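Local coordinates for protein glycerate dehydrogenase (Bacillus sp. 5mfcol3.1, PDB 6P2I) that reduces acyclic imino acids asymmetrically, probably with NADPH as the hydride donor, and is built like a D-2-hydroxyacid dehydrogenase, at residues Y5-T10 / V50-I55. Residues are numbered along the deposited sequence; the frame is centred on the assembly and turned at random.
Sequences YIDKPT and VEWTSI. With DAR (D-arginine), chain D.
Two carboxylates, Asp7 and Glu51, each reach across to the other segment, their planes 88° apart, and between them they collect most of the hydrogen bonds that join 5-10 to 50-55. Glu51 stretches out fully, CG anti to its backbone N (chi1 177°), and this extended chain carries the acid to the D-arginine. There Glu51 OE1 takes a nearly straight bond from NH2 of the ligand at 2.9 Å, and Thr10 OG1 donates to the same oxygen on its syn side at 2.6 Å. Glu51 OE2 is gripped from opposite faces of its plane: Tyr5 OH comes on the anti side at 2.7 Å, Thr10 N on the syn side at 3.0 Å. Four donors thus fix the carboxylate's rotation. A glutamine in place of Glu51 would probably leave the ligand's guanidinium without its negative mate and turn an NH2 toward donors, either Tyr5 OH and Thr10 N or Thr10 OG1 and the ligand's NH2.

Asp7 gathers two backbone N-H groups and one hydroxyl: Asp7 OD1 accepts Glu51 N through its syn lone pair at 2.9 Å, whereas OD2 receives Trp52 N from above the carboxylate plane and Thr53 OG1 at 2.7 Å on the anti side. The Trp52 indole, with Glu51 CG over one face toward the rim, sends NE1 in its ring plane to Lys8 O at 2.7 Å. Next to Asp7, Ile6 CD1 packs on Val50 CG2, the two side chains side by side.

Both segments run from the last residue of adjacent parallel strands, 2-5 and 47-50, into the loops at their C-terminal ends, where Glu51 lines the D-arginine pocket; helix 35-43 lies against Ile6 and Thr53, strand 25-28 beside Tyr5, and strand 68-71 beside Val50.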
loop_
_atom_site.group_PDB
_atom_site.type_symbol
_atom_site.label_atom_id
_atom_site.label_comp_id
_atom_site.label_asym_id
_atom_site.label_seq_id
_atom_site.Cartn_x
_atom_site.Cartn_y
_atom_site.Cartn_z
ATOM N N TYR A 5 -14.954 -29.974 -13.801
ATOM C CA TYR A 5 -13.835 -29.108 -13.433
ATOM C C TYR A 5 -12.592 -29.978 -13.595
ATOM O O TYR A 5 -12.344 -30.887 -12.793
ATOM C CB TYR A 5 -14.028 -28.586 -12.013
ATOM C CG TYR A 5 -13.315 -27.285 -11.644
ATOM C CD1 TYR A 5 -11.945 -27.141 -11.819
ATOM C CD2 TYR A 5 -14.016 -26.223 -11.095
ATOM C CE1 TYR A 5 -11.279 -25.957 -11.457
ATOM C CE2 TYR A 5 -13.364 -25.033 -10.735
ATOM C CZ TYR A 5 -11.998 -24.913 -10.921
ATOM O OH TYR A 5 -11.349 -23.747 -10.555
ATOM N N ILE A 6 -11.828 -29.747 -14.669
ATOM C CA ILE A 6 -10.849 -30.747 -15.097
ATOM C C ILE A 6 -9.534 -30.710 -14.337
ATOM O O ILE A 6 -8.716 -31.619 -14.511
ATOM C CB ILE A 6 -10.536 -30.633 -16.602
ATOM C CG1 ILE A 6 -9.736 -29.362 -16.903
ATOM C CG2 ILE A 6 -11.821 -30.742 -17.425
ATOM C CD1 ILE A 6 -9.148 -29.348 -18.325
ATOM N N ASP A 7 -9.289 -29.695 -13.503
ATOM C CA ASP A 7 -8.037 -29.638 -12.759
ATOM C C ASP A 7 -8.294 -28.969 -11.411
ATOM O O ASP A 7 -9.395 -28.496 -11.134
ATOM C CB ASP A 7 -6.912 -28.941 -13.560
ATOM C CG ASP A 7 -7.333 -27.593 -14.166
ATOM O OD1 ASP A 7 -8.350 -27.020 -13.739
ATOM O OD2 ASP A 7 -6.636 -27.122 -15.098
ATOM N N LYS A 8 -7.270 -28.973 -10.553
ATOM C CA LYS A 8 -7.433 -28.720 -9.119
ATOM C C LYS A 8 -7.946 -27.317 -8.819
ATOM O O LYS A 8 -7.235 -26.330 -9.055
ATOM C CB LYS A 8 -6.100 -28.945 -8.397
ATOM C CG LYS A 8 -6.167 -28.841 -6.887
ATOM C CD LYS A 8 -4.889 -29.376 -6.255
ATOM C CE LYS A 8 -3.740 -28.385 -6.387
ATOM N NZ LYS A 8 -3.589 -27.502 -5.191
ATOM N N PRO A 9 -9.158 -27.176 -8.291
ATOM C CA PRO A 9 -9.669 -25.829 -8.015
ATOM C C PRO A 9 -8.949 -25.211 -6.829
ATOM O O PRO A 9 -8.697 -25.871 -5.817
ATOM C CB PRO A 9 -11.155 -26.048 -7.700
ATOM C CG PRO A 9 -11.455 -27.479 -8.123
ATOM C CD PRO A 9 -10.159 -28.225 -8.023
ATOM N N THR A 10 -8.624 -23.927 -6.964
ATOM C CA THR A 10 -8.181 -23.184 -5.792
ATOM C C THR A 10 -9.298 -23.095 -4.770
ATOM O O THR A 10 -9.075 -23.290 -3.565
ATOM C CB THR A 10 -7.732 -21.790 -6.193
ATOM O OG1 THR A 10 -6.510 -21.886 -6.928
ATOM C CG2 THR A 10 -7.529 -20.930 -4.932
ATOM N N VAL A 50 -11.859 -25.013 -16.461
ATOM C CA VAL A 50 -10.414 -25.188 -16.423
ATOM C C VAL A 50 -9.787 -24.042 -15.637
ATOM O O VAL A 50 -10.255 -22.898 -15.703
ATOM C CB VAL A 50 -9.830 -25.285 -17.849
ATOM C CG1 VAL A 50 -10.080 -23.990 -18.633
ATOM C CG2 VAL A 50 -8.351 -25.627 -17.804
ATOM N N GLU A 51 -8.744 -24.359 -14.870
ATOM C CA GLU A 51 -8.018 -23.351 -14.092
ATOM C C GLU A 51 -6.538 -23.272 -14.424
ATOM O O GLU A 51 -5.956 -22.174 -14.401
ATOM C CB GLU A 51 -8.175 -23.616 -12.587
ATOM C CG GLU A 51 -7.375 -22.616 -11.734
ATOM C CD GLU A 51 -7.749 -22.593 -10.271
ATOM O OE1 GLU A 51 -7.027 -21.920 -9.499
ATOM O OE2 GLU A 51 -8.748 -23.223 -9.883
ATOM N N TRP A 52 -5.904 -24.406 -14.742
ATOM C CA TRP A 52 -4.452 -24.485 -14.841
ATOM C C TRP A 52 -3.945 -25.033 -16.159
ATOM O O TRP A 52 -2.782 -24.793 -16.498
ATOM C CB TRP A 52 -3.883 -25.395 -13.741
ATOM C CG TRP A 52 -4.276 -25.023 -12.355
ATOM C CD1 TRP A 52 -5.310 -25.541 -11.617
ATOM C CD2 TRP A 52 -3.639 -24.048 -11.527
ATOM N NE1 TRP A 52 -5.338 -24.947 -10.374
ATOM C CE2 TRP A 52 -4.327 -24.024 -10.300
ATOM C CE3 TRP A 52 -2.548 -23.187 -11.713
ATOM C CZ2 TRP A 52 -3.963 -23.168 -9.254
ATOM C CZ3 TRP A 52 -2.182 -22.343 -10.675
ATOM C CH2 TRP A 52 -2.885 -22.344 -9.459
ATOM N N THR A 53 -4.748 -25.790 -16.889
ATOM C CA THR A 53 -4.227 -26.665 -17.922
ATOM C C THR A 53 -4.242 -25.975 -19.274
ATOM O O THR A 53 -5.286 -25.492 -19.718
ATOM C CB THR A 53 -5.046 -27.953 -17.963
ATOM O OG1 THR A 53 -4.965 -28.572 -16.679
ATOM C CG2 THR A 53 -4.534 -28.907 -19.037
ATOM N N SER A 54 -3.086 -25.960 -19.930
ATOM C CA SER A 54 -3.014 -25.475 -21.299
ATOM C C SER A 54 -3.834 -26.369 -22.214
ATOM O O SER A 54 -3.763 -27.599 -22.132
ATOM C CB SER A 54 -1.563 -25.434 -21.766
ATOM O OG SER A 54 -0.882 -24.365 -21.135
ATOM N N ILE A 55 -4.614 -25.751 -23.092
ATOM C CA ILE A 55 -5.420 -26.479 -24.067
ATOM C C ILE A 55 -4.995 -25.975 -25.438
ATOM O O ILE A 55 -5.350 -24.863 -25.849
ATOM C CB ILE A 55 -6.926 -26.315 -23.827
ATOM C CG1 ILE A 55 -7.285 -26.895 -22.457
ATOM C CG2 ILE A 55 -7.711 -27.001 -24.935
ATOM C CD1 ILE A 55 -8.740 -26.724 -22.035
HETATM N N DAR D . -4.455 -15.176 -13.840
HETATM C CA DAR D . -5.500 -14.488 -13.082
HETATM C CB DAR D . -5.675 -15.094 -11.682
HETATM C CG DAR D . -6.129 -16.557 -11.699
HETATM C CD DAR D . -6.689 -16.992 -10.348
HETATM N NE DAR D . -7.261 -18.337 -10.300
HETATM C CZ DAR D . -8.544 -18.526 -9.979
HETATM N NH1 DAR D . -9.433 -17.541 -10.144
HETATM N NH2 DAR D . -8.961 -19.696 -9.492
HETATM C C DAR D . -6.796 -14.451 -13.872
HETATM O O DAR D . -7.914 -14.441 -13.321
HETATM O OXT DAR D . -6.707 -14.416 -15.098
#